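Local structure of cellulosomal scaffoldin adaptor protein B (Acetivibrio cellulolyticus, 4U3S) at residues A56-N59 with S60-P63. The protein is a cellulosomal adaptor scaffoldin, represented here by its third type II cohesin domain, a module of the kind that binds dockerins in cellulosome assembly. Residues are numbered along the deposited sequence; the frame is centred on the assembly and turned at random.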
ATOM      1  N   ALA A  56      -0.912 -15.735  16.901  1.00 22.78           N
ATOM      2  CA  ALA A  56      -2.008 -15.242  16.062  1.00 21.90           C
ATOM      3  C   ALA A  56      -1.646 -13.931  15.403  1.00 20.78           C
ATOM      4  O   ALA A  56      -1.025 -13.069  16.017  1.00 22.94           O
ATOM      5  CB  ALA A  56      -3.275 -15.065  16.876  1.00 23.52           C
ATOM      6  N   TYR A  57      -2.076 -13.782  14.150  1.00 19.75           N
ATOM      7  CA  TYR A  57      -1.904 -12.550  13.443  1.00 19.36           C
ATOM      8  C   TYR A  57      -2.783 -11.465  14.022  1.00 19.73           C
ATOM      9  O   TYR A  57      -3.967 -11.701  14.299  1.00 19.85           O
ATOM     10  CB  TYR A  57      -2.321 -12.669  11.967  1.00 19.14           C
ATOM     11  CG  TYR A  57      -1.273 -13.242  11.021  1.00 20.19           C
ATOM     12  CD1 TYR A  57      -0.111 -13.845  11.487  1.00 20.61           C
ATOM     13  CD2 TYR A  57      -1.454 -13.161   9.656  1.00 21.26           C
ATOM     14  CE1 TYR A  57       0.833 -14.330  10.619  1.00 19.86           C
ATOM     15  CE2 TYR A  57      -0.527 -13.680   8.767  1.00 22.27           C
ATOM     16  CZ  TYR A  57       0.607 -14.272   9.255  1.00 22.99           C
ATOM     17  OH  TYR A  57       1.535 -14.776   8.376  1.00 25.61           O
ATOM     18  N   THR A  58      -2.206 -10.285  14.128  1.00 18.68           N
ATOM     19  CA  THR A  58      -2.966  -9.042  14.292  1.00 20.61           C
ATOM     20  C   THR A  58      -3.023  -8.448  12.895  1.00 18.87           C
ATOM     21  O   THR A  58      -2.468  -9.008  11.947  1.00 17.30           O
ATOM     22  CB  THR A  58      -2.267  -8.033  15.224  1.00 21.99           C
ATOM     23  OG1 THR A  58      -1.056  -7.562  14.614  1.00 22.33           O
ATOM     24  CG2 THR A  58      -1.962  -8.647  16.568  1.00 25.22           C
ATOM     25  N   ASN A  59      -3.654  -7.282  12.738  1.00 19.61           N
ATOM     26  CA  ASN A  59      -3.738  -6.694  11.405  1.00 20.05           C
ATOM     27  C   ASN A  59      -2.407  -6.140  10.885  1.00 19.04           C
ATOM     28  O   ASN A  59      -2.351  -5.629   9.764  1.00 18.67           O
ATOM     29  CB  ASN A  59      -4.831  -5.610  11.392  1.00 19.58           C
ATOM     30  CG  ASN A  59      -6.222  -6.193  11.358  1.00 21.17           C
ATOM     31  OD1 ASN A  59      -6.415  -7.338  10.945  1.00 21.55           O
ATOM     32  ND2 ASN A  59      -7.207  -5.405  11.768  1.00 24.14           N
ATOM     33  N   SER A  60      -1.330  -6.244  11.677  1.00 17.25           N
ATOM     34  CA  SER A  60      -0.013  -5.789  11.216  1.00 17.64           C
ATOM     35  C   SER A  60       1.038  -6.915  11.111  1.00 17.50           C
ATOM     36  O   SER A  60       2.198  -6.652  10.820  1.00 18.60           O
ATOM     37  CB  SER A  60       0.504  -4.677  12.110  1.00 21.44           C
ATOM     38  OG  SER A  60       0.632  -5.129  13.444  1.00 22.21           O
ATOM     39  N   SER A  61       0.622  -8.155  11.339  1.00 16.85           N
ATOM     40  CA  SER A  61       1.590  -9.267  11.418  1.00 17.65           C
ATOM     41  C   SER A  61       2.264  -9.518  10.083  1.00 16.77           C
ATOM     42  O   SER A  61       1.634  -9.477   9.040  1.00 18.44           O
ATOM     43  CB  SER A  61       0.933 -10.528  11.926  1.00 17.51           C
ATOM     44  OG  SER A  61       0.464 -10.341  13.249  1.00 19.12           O
ATOM     45  N   LEU A  62       3.567  -9.749  10.100  1.00 16.09           N
ATOM     46  CA  LEU A  62       4.310  -9.891   8.858  1.00 16.96           C
ATOM     47  C   LEU A  62       4.387 -11.325   8.367  1.00 16.94           C
ATOM     48  O   LEU A  62       4.442 -12.259   9.161  1.00 19.23           O
ATOM     49  CB  LEU A  62       5.693  -9.262   9.007  1.00 16.75           C
ATOM     50  CG  LEU A  62       5.625  -7.778   9.369  1.00 17.06           C
ATOM     51  CD1 LEU A  62       6.981  -7.260   9.814  1.00 16.58           C
ATOM     52  CD2 LEU A  62       5.129  -6.955   8.195  1.00 18.99           C
ATOM     53  N   PRO A  63       4.406 -11.497   7.034  1.00 17.88           N
ATOM     54  CA  PRO A  63       4.509 -12.849   6.481  1.00 17.28           C
ATOM     55  C   PRO A  63       5.869 -13.477   6.778  1.00 17.74           C
ATOM     56  O   PRO A  63       6.880 -12.781   6.919  1.00 17.90           O
ATOM     57  CB  PRO A  63       4.382 -12.623   4.971  1.00 17.67           C
ATOM     58  CG  PRO A  63       4.753 -11.219   4.748  1.00 18.52           C
ATOM     59  CD  PRO A  63       4.355 -10.468   5.983  1.00 17.34           C
TER
HETATM   60  O   HOH W   1       3.993 -14.980   9.374  1.00 21.69           O
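T58 and S61 close a type I beta turn, T58 to S61, in the loop that joins strands 46-49 and 64-65 of the cohesin beta-sandwich. The turn bond runs from S61 N to T58 O, 3.3 Å and nearly straight at 171°. A second bond returns across the turn: T58 N donates to S61 OG at 2.8 Å. A chi1 of -63° swings the S61 hydroxyl back to this amide and brings S61 OG to 3.2 Å from Y57 CA. The T58 side chain adds a third bond: chi1 67° tips T58 OG1 towards the chain ahead, where it accepts a hydrogen bond from S60 N at 3.2 Å, an ST turn.

The tight side is the inner one. S61 CB rests over one face of the Y57 ring in a CH-pi contact, 3.9 Å from the centroid and nearest to CD1. Y57 is the buried residue here; its ring also meets that of H82, and its side chain touches A48 and L89, while H82 NE2 is hydrogen-bonded to S61 O. N59 OD1 accepts a hydrogen bond from I84 N, tying the turn to the neighbouring loop.

The outer side is looser. T58 and S60 are exposed, and S60 OG lies 3.2 Å from T58 OG1; N59 is exposed too, yet held by I84. At the Y57 hydroxyl the link to L62 is indirect: a water lies 2.7 Å from Y57 OH and donates to L62 O at 2.8 Å.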